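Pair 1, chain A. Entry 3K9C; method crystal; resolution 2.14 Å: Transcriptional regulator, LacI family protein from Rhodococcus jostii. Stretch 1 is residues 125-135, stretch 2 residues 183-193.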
# COMPACT_ATOMS: atom_id res chain seq x y z
N GLY A 125 6.03 3.70 -32.68
CA GLY A 125 7.34 3.88 -33.29
C GLY A 125 8.59 3.45 -32.54
O GLY A 125 9.69 3.56 -33.07
N HIS A 126 8.43 2.98 -31.31
CA HIS A 126 9.57 2.56 -30.50
C HIS A 126 10.21 1.27 -31.00
O HIS A 126 9.52 0.34 -31.43
CB HIS A 126 9.13 2.38 -29.03
CG HIS A 126 8.70 3.66 -28.37
ND1 HIS A 126 9.59 4.59 -27.90
CD2 HIS A 126 7.47 4.16 -28.13
CE1 HIS A 126 8.93 5.61 -27.39
NE2 HIS A 126 7.64 5.38 -27.52
N ARG A 127 11.54 1.21 -30.95
CA ARG A 127 12.27 0.03 -31.39
C ARG A 127 13.27 -0.45 -30.33
O ARG A 127 13.46 -1.66 -30.16
CB ARG A 127 12.99 0.31 -32.72
CG ARG A 127 12.02 0.69 -33.84
CD ARG A 127 12.74 0.89 -35.17
NE ARG A 127 13.33 -0.35 -35.65
CZ ARG A 127 13.85 -0.51 -36.86
NH1 ARG A 127 13.84 0.50 -37.72
NH2 ARG A 127 14.37 -1.67 -37.22
N ASN A 128 13.91 0.48 -29.63
CA ASN A 128 14.83 0.11 -28.56
C ASN A 128 13.96 0.07 -27.32
O ASN A 128 13.79 1.08 -26.64
CB ASN A 128 15.92 1.16 -28.37
CG ASN A 128 16.85 1.25 -29.56
OD1 ASN A 128 16.79 2.21 -30.33
ND2 ASN A 128 17.71 0.25 -29.72
N ILE A 129 13.40 -1.10 -27.05
CA ILE A 129 12.51 -1.26 -25.92
C ILE A 129 13.08 -2.19 -24.87
O ILE A 129 13.61 -3.26 -25.19
CB ILE A 129 11.15 -1.77 -26.41
CG1 ILE A 129 10.62 -0.82 -27.49
CG2 ILE A 129 10.18 -1.88 -25.23
CD1 ILE A 129 9.44 -1.36 -28.27
N ALA A 130 12.96 -1.77 -23.62
CA ALA A 130 13.47 -2.54 -22.51
C ALA A 130 12.39 -3.05 -21.57
O ALA A 130 11.30 -2.47 -21.45
CB ALA A 130 14.48 -1.72 -21.73
N HIS A 131 12.70 -4.16 -20.91
CA HIS A 131 11.79 -4.74 -19.95
C HIS A 131 12.55 -4.97 -18.66
O HIS A 131 13.68 -5.49 -18.67
CB HIS A 131 11.23 -6.08 -20.48
CG HIS A 131 10.42 -6.83 -19.48
ND1 HIS A 131 9.30 -6.30 -18.87
CD2 HIS A 131 10.57 -8.07 -18.96
CE1 HIS A 131 8.80 -7.18 -18.02
NE2 HIS A 131 9.55 -8.27 -18.06
N ILE A 132 11.98 -4.51 -17.55
CA ILE A 132 12.57 -4.73 -16.23
C ILE A 132 11.66 -5.85 -15.71
O ILE A 132 10.48 -5.62 -15.41
CB ILE A 132 12.49 -3.45 -15.35
CG1 ILE A 132 13.28 -2.32 -16.01
CG2 ILE A 132 13.06 -3.72 -13.95
CD1 ILE A 132 13.22 -0.98 -15.27
N ASP A 133 12.19 -7.07 -15.67
CA ASP A 133 11.39 -8.23 -15.25
C ASP A 133 11.16 -8.39 -13.76
O ASP A 133 11.76 -7.69 -12.94
CB ASP A 133 11.96 -9.54 -15.83
CG ASP A 133 13.26 -9.96 -15.17
OD1 ASP A 133 13.47 -9.70 -13.96
OD2 ASP A 133 14.08 -10.60 -15.87
N GLY A 134 10.27 -9.31 -13.41
CA GLY A 134 9.95 -9.53 -12.01
C GLY A 134 10.74 -10.63 -11.34
O GLY A 134 10.33 -11.14 -10.30
N ALA A 135 11.88 -10.99 -11.92
CA ALA A 135 12.72 -12.03 -11.36
C ALA A 135 11.94 -13.33 -11.25
O ALA A 135 11.40 -13.82 -12.24
CB ALA A 135 13.25 -11.61 -9.99
N PRO A 183 25.05 1.60 -23.70
CA PRO A 183 25.61 2.23 -24.90
C PRO A 183 24.47 2.87 -25.68
O PRO A 183 24.59 4.00 -26.17
CB PRO A 183 26.23 1.05 -25.65
CG PRO A 183 26.64 0.13 -24.54
CD PRO A 183 25.44 0.17 -23.64
N THR A 184 23.37 2.15 -25.78
CA THR A 184 22.18 2.64 -26.47
C THR A 184 20.98 2.48 -25.56
O THR A 184 20.32 1.44 -25.56
CB THR A 184 21.92 1.84 -27.76
OG1 THR A 184 23.12 1.79 -28.55
CG2 THR A 184 20.82 2.51 -28.57
N PRO A 185 20.69 3.51 -24.74
CA PRO A 185 19.55 3.46 -23.82
C PRO A 185 18.25 3.28 -24.59
O PRO A 185 18.14 3.71 -25.74
CB PRO A 185 19.62 4.81 -23.12
CG PRO A 185 21.10 5.11 -23.11
CD PRO A 185 21.49 4.72 -24.52
N PRO A 186 17.25 2.64 -23.98
CA PRO A 186 15.97 2.42 -24.66
C PRO A 186 15.09 3.66 -24.61
O PRO A 186 15.23 4.49 -23.72
CB PRO A 186 15.37 1.25 -23.89
CG PRO A 186 15.80 1.55 -22.49
CD PRO A 186 17.26 1.98 -22.66
N THR A 187 14.18 3.79 -25.57
CA THR A 187 13.27 4.94 -25.59
C THR A 187 11.93 4.58 -24.94
O THR A 187 11.07 5.43 -24.77
CB THR A 187 12.99 5.42 -27.03
OG1 THR A 187 12.29 4.40 -27.75
CG2 THR A 187 14.28 5.77 -27.75
N ALA A 188 11.77 3.31 -24.60
CA ALA A 188 10.54 2.85 -23.94
C ALA A 188 10.92 1.74 -22.99
O ALA A 188 11.87 0.99 -23.23
CB ALA A 188 9.53 2.35 -24.96
N VAL A 189 10.17 1.63 -21.90
CA VAL A 189 10.45 0.63 -20.90
C VAL A 189 9.16 0.04 -20.37
O VAL A 189 8.26 0.77 -20.00
CB VAL A 189 11.20 1.26 -19.72
CG1 VAL A 189 11.52 0.20 -18.68
CG2 VAL A 189 12.47 1.96 -20.22
N VAL A 190 9.08 -1.29 -20.35
CA VAL A 190 7.92 -1.98 -19.82
C VAL A 190 8.35 -2.55 -18.47
O VAL A 190 9.21 -3.43 -18.40
CB VAL A 190 7.45 -3.14 -20.76
CG1 VAL A 190 6.30 -3.89 -20.12
CG2 VAL A 190 7.02 -2.58 -22.11
N ALA A 191 7.78 -2.02 -17.39
CA ALA A 191 8.12 -2.47 -16.04
C ALA A 191 7.30 -3.71 -15.67
O ALA A 191 6.22 -3.92 -16.21
CB ALA A 191 7.87 -1.36 -15.04
N PHE A 192 7.82 -4.51 -14.75
CA PHE A 192 7.13 -5.73 -14.33
C PHE A 192 5.73 -5.42 -13.82
O PHE A 192 4.77 -6.08 -14.21
CB PHE A 192 7.92 -6.46 -13.23
CG PHE A 192 7.22 -7.69 -12.72
CD1 PHE A 192 6.99 -8.77 -13.55
CD2 PHE A 192 6.77 -7.74 -11.40
CE1 PHE A 192 6.32 -9.89 -13.09
CE2 PHE A 192 6.10 -8.86 -10.93
CZ PHE A 192 5.87 -9.94 -11.77
N ASN A 193 5.62 -4.44 -12.93
CA ASN A 193 4.33 -4.01 -12.39
C ASN A 193 4.32 -2.51 -12.11
O ASN A 193 5.36 -1.85 -12.23
CB ASN A 193 3.94 -4.83 -11.13
CG ASN A 193 4.80 -4.51 -9.89
OD1 ASN A 193 5.62 -3.60 -9.88
ND2 ASN A 193 4.59 -5.28 -8.84
O HOH W 1 13.20 3.01 -30.04

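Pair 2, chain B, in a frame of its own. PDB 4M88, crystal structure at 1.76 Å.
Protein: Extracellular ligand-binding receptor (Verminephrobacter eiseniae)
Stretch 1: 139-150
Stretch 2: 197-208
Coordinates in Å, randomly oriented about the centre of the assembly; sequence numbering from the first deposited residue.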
# COMPACT_ATOMS: atom_id res chain seq x y z
N LEU B 139 -12.23 -10.28 19.07
CA LEU B 139 -12.68 -9.20 19.96
C LEU B 139 -14.10 -9.47 20.43
O LEU B 139 -14.70 -8.65 21.14
CB LEU B 139 -12.60 -7.84 19.26
CG LEU B 139 -11.24 -7.47 18.68
CD1 LEU B 139 -11.27 -6.08 18.02
CD2 LEU B 139 -10.18 -7.52 19.75
N GLY B 140 -14.65 -10.61 20.03
CA GLY B 140 -15.98 -11.00 20.47
C GLY B 140 -17.10 -10.41 19.64
O GLY B 140 -18.25 -10.40 20.06
N MSE B 141 -16.77 -9.91 18.46
CA MSE B 141 -17.77 -9.24 17.64
C MSE B 141 -18.62 -10.21 16.83
O MSE B 141 -18.11 -11.18 16.27
CB MSE B 141 -17.12 -8.22 16.71
CG MSE B 141 -16.41 -7.12 17.47
SE MSE B 141 -15.43 -5.90 16.32
CE MSE B 141 -14.76 -4.70 17.70
N SER B 142 -19.92 -9.93 16.77
CA SER B 142 -20.86 -10.70 15.97
C SER B 142 -21.55 -9.81 14.93
O SER B 142 -22.28 -10.30 14.08
CB SER B 142 -21.90 -11.38 16.87
OG SER B 142 -22.59 -10.42 17.65
N LYS B 143 -21.33 -8.50 15.02
CA LYS B 143 -21.88 -7.58 14.03
C LYS B 143 -20.87 -6.52 13.60
O LYS B 143 -20.36 -5.76 14.42
CB LYS B 143 -23.16 -6.92 14.54
CG LYS B 143 -23.77 -5.96 13.52
CD LYS B 143 -25.17 -5.53 13.93
CE LYS B 143 -25.81 -4.71 12.82
NZ LYS B 143 -27.27 -4.50 13.03
N LEU B 144 -20.60 -6.49 12.29
CA LEU B 144 -19.61 -5.58 11.71
C LEU B 144 -20.26 -4.69 10.67
O LEU B 144 -21.11 -5.14 9.91
CB LEU B 144 -18.52 -6.39 11.00
CG LEU B 144 -17.30 -6.83 11.79
CD1 LEU B 144 -16.38 -7.69 10.91
CD2 LEU B 144 -16.55 -5.61 12.31
N ALA B 145 -19.86 -3.42 10.64
CA ALA B 145 -20.27 -2.53 9.56
C ALA B 145 -19.04 -2.19 8.73
O ALA B 145 -17.92 -2.17 9.26
CB ALA B 145 -20.88 -1.26 10.12
N THR B 146 -19.23 -1.93 7.45
CA THR B 146 -18.13 -1.46 6.59
C THR B 146 -18.55 -0.15 5.94
O THR B 146 -19.65 -0.06 5.40
CB THR B 146 -17.79 -2.45 5.48
OG1 THR B 146 -17.47 -3.73 6.05
CG2 THR B 146 -16.61 -1.94 4.63
N LEU B 147 -17.69 0.86 6.03
CA LEU B 147 -17.89 2.12 5.31
C LEU B 147 -16.95 2.11 4.12
O LEU B 147 -15.74 1.99 4.32
CB LEU B 147 -17.56 3.30 6.21
CG LEU B 147 -17.56 4.69 5.57
CD1 LEU B 147 -18.96 5.03 5.05
CD2 LEU B 147 -17.11 5.76 6.56
N TYR B 148 -17.46 2.21 2.89
CA TYR B 148 -16.54 2.14 1.75
C TYR B 148 -16.85 3.18 0.68
O TYR B 148 -17.99 3.57 0.50
CB TYR B 148 -16.50 0.72 1.15
CG TYR B 148 -17.76 0.31 0.42
CD1 TYR B 148 -17.81 0.33 -0.97
CD2 TYR B 148 -18.89 -0.08 1.12
CE1 TYR B 148 -18.95 -0.03 -1.65
CE2 TYR B 148 -20.05 -0.45 0.45
CZ TYR B 148 -20.05 -0.43 -0.94
OH TYR B 148 -21.18 -0.79 -1.64
N GLN B 149 -15.82 3.65 -0.01
CA GLN B 149 -16.05 4.67 -1.02
C GLN B 149 -16.58 4.03 -2.29
O GLN B 149 -16.15 2.93 -2.67
CB GLN B 149 -14.79 5.47 -1.34
CG GLN B 149 -15.05 6.66 -2.29
CD GLN B 149 -13.81 7.45 -2.63
OE1 GLN B 149 -12.89 7.57 -1.83
NE2 GLN B 149 -13.78 7.99 -3.84
N ASP B 150 -17.51 4.72 -2.94
CA ASP B 150 -18.13 4.26 -4.18
C ASP B 150 -17.15 4.41 -5.35
O ASP B 150 -17.22 5.37 -6.13
CB ASP B 150 -19.42 5.05 -4.44
CG ASP B 150 -20.20 4.51 -5.62
OD1 ASP B 150 -19.86 3.43 -6.13
OD2 ASP B 150 -21.18 5.18 -6.02
N LEU B 197 -26.74 1.42 13.43
CA LEU B 197 -26.72 -0.03 13.18
C LEU B 197 -26.46 -0.92 14.40
O LEU B 197 -26.77 -2.11 14.37
CB LEU B 197 -25.71 -0.37 12.09
CG LEU B 197 -26.00 0.30 10.75
CD1 LEU B 197 -25.04 -0.19 9.68
CD2 LEU B 197 -27.42 0.02 10.36
N GLY B 198 -25.87 -0.37 15.45
CA GLY B 198 -25.51 -1.19 16.60
C GLY B 198 -24.42 -2.19 16.27
O GLY B 198 -24.36 -3.28 16.85
N ALA B 199 -23.53 -1.82 15.35
CA ALA B 199 -22.38 -2.65 15.03
C ALA B 199 -21.34 -2.53 16.14
O ALA B 199 -21.25 -1.49 16.80
CB ALA B 199 -21.78 -2.25 13.70
N GLN B 200 -20.56 -3.58 16.34
CA GLN B 200 -19.53 -3.59 17.37
C GLN B 200 -18.18 -3.08 16.88
O GLN B 200 -17.30 -2.76 17.68
CB GLN B 200 -19.39 -4.99 17.94
CG GLN B 200 -20.62 -5.46 18.67
CD GLN B 200 -20.68 -6.96 18.76
OE1 GLN B 200 -20.76 -7.63 17.73
NE2 GLN B 200 -20.63 -7.50 19.97
N GLY B 201 -18.02 -3.01 15.56
CA GLY B 201 -16.79 -2.52 14.97
C GLY B 201 -17.10 -2.05 13.56
O GLY B 201 -18.11 -2.46 12.98
N VAL B 202 -16.24 -1.19 13.02
CA VAL B 202 -16.46 -0.64 11.68
C VAL B 202 -15.18 -0.66 10.87
O VAL B 202 -14.15 -0.13 11.30
CB VAL B 202 -16.95 0.83 11.73
CG1 VAL B 202 -17.33 1.30 10.32
CG2 VAL B 202 -18.15 0.99 12.67
N LEU B 203 -15.25 -1.28 9.68
CA LEU B 203 -14.15 -1.26 8.72
C LEU B 203 -14.32 -0.08 7.79
O LEU B 203 -15.41 0.15 7.27
CB LEU B 203 -14.16 -2.53 7.86
CG LEU B 203 -13.57 -3.85 8.30
CD1 LEU B 203 -14.42 -4.50 9.37
CD2 LEU B 203 -13.46 -4.76 7.06
N VAL B 204 -13.24 0.67 7.55
CA VAL B 204 -13.29 1.75 6.57
C VAL B 204 -12.39 1.41 5.38
O VAL B 204 -11.21 1.15 5.56
CB VAL B 204 -12.89 3.09 7.20
CG1 VAL B 204 -13.13 4.23 6.23
CG2 VAL B 204 -13.69 3.31 8.49
N ILE B 205 -12.97 1.41 4.18
CA ILE B 205 -12.25 0.98 2.97
C ILE B 205 -12.28 2.06 1.91
O ILE B 205 -13.35 2.53 1.53
CB ILE B 205 -12.88 -0.31 2.39
CG1 ILE B 205 -12.70 -1.48 3.36
CG2 ILE B 205 -12.29 -0.65 1.03
CD1 ILE B 205 -13.17 -2.83 2.81
N GLY B 206 -11.11 2.46 1.42
CA GLY B 206 -11.07 3.48 0.39
C GLY B 206 -9.68 4.06 0.26
O GLY B 206 -8.76 3.63 0.96
N PRO B 207 -9.51 5.04 -0.64
CA PRO B 207 -8.23 5.72 -0.79
C PRO B 207 -7.90 6.44 0.50
O PRO B 207 -8.82 6.77 1.27
CB PRO B 207 -8.49 6.73 -1.91
CG PRO B 207 -9.67 6.20 -2.65
CD PRO B 207 -10.51 5.51 -1.61
N PRO B 208 -6.61 6.70 0.75
CA PRO B 208 -6.16 7.35 1.99
C PRO B 208 -6.97 8.57 2.48
O PRO B 208 -7.29 8.60 3.66
CB PRO B 208 -4.72 7.73 1.67
CG PRO B 208 -4.27 6.67 0.74
CD PRO B 208 -5.48 6.33 -0.11

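Two neighbouring parallel strands can keep one backbone plan while the side chains that pack on it change, and pairs 1 and 2 illustrate the principle well. In both, the strands run side by side with 22° between their directions, and the central residues superpose with an RMSD of 0.6 Å. The ladder of hydrogen bonds is shared. In pair 1, Ala A130 N donates to Ala A188 O (3.0 Å), Val A190 N to Ala A130 O (2.7 Å) and Ile A132 N to Val A190 O (3.1 Å). In pair 2 the matched bonds are Ala B145 N to Gly B201 O (3.1 Å), Leu B203 N to Ala B145 O (2.8 Å) and Leu B147 N to Leu B203 O (2.7 Å). In pair 2 Ile B205 N also donates to Leu B147 O (2.8 Å) and Gln B149 N to Ile B205 O (3.1 Å); the atoms matching the first of these, Phe A192 N and Ile A132 O, are 3.0 Å apart.

Alanine occupies the same inward position in both pairs, Ala A130 in pair 1 and Ala B145 in pair 2, with side-chain centres 0.3 Å apart. Its methyl packs against the segment leading into the neighbouring strand: Ala A130 CB meets Pro A186 CG at 3.6 Å, and Ala B145 CB meets Ala B199 CB, at the matched position, at 3.8 Å. On the same face, Val A189 and Val B202 coincide, both with chi1 in t. Ile A132 CD1 reaches Val A189 CG1 at 4.0 Å, whereas its counterpart Leu B147 packs through CD2 on Val B204 CG1 at 4.3 Å.

The other face shows an exchange of volume. His A126 and Met B141, a selenomethionine, place their side-chain centres 0.7 Å apart. Beneath the imidazole lies Ala A188, whose CB sits 3.9 Å from the ring centroid, over its face. Beneath the selenium lies Gly B201, with Met B141 SE 3.9 Å from Gly B201 CA; an ideal CB there would lie 2.7 Å from Met B141 SE, a clash. Next along this face, Ile A129 CG1 touches Ala A188 CB at 4.2 Å and its CG2 lies 4.5 Å from Val A190 CG2; Leu B144, with no CB to meet on Gly B201, makes the second contact more closely, its CD2 3.8 Å from Leu B203 CD1. His A131 adds a polar tie, its ND1 donating to Val A190 O at 2.9 Å. The matched Thr B146 instead brings CG2 to 4.0 Å from Ile B205 CD1, and its OG1 is buried without a partner.

At the entrance to the strands, both pairs anchor the backbone and differ in the side chains. Thr A187 N donates to Asn A128 O (2.9 Å), as Gln B200 N does to Lys B143 O (2.9 Å). Thr A187 OG1 hydrogen-bonds His A126 ND1 at 2.7 Å; the longer Gln B200 uses OE1 to accept from Ser B142 N (2.6 Å) and Lys B143 N (2.9 Å). At the far end, Phe A192 lays its ring over Gly A134, whose CA lies 3.5 Å from the centroid, while the matched Ile B205 packs its CB 4.0 Å from Tyr B148 CB.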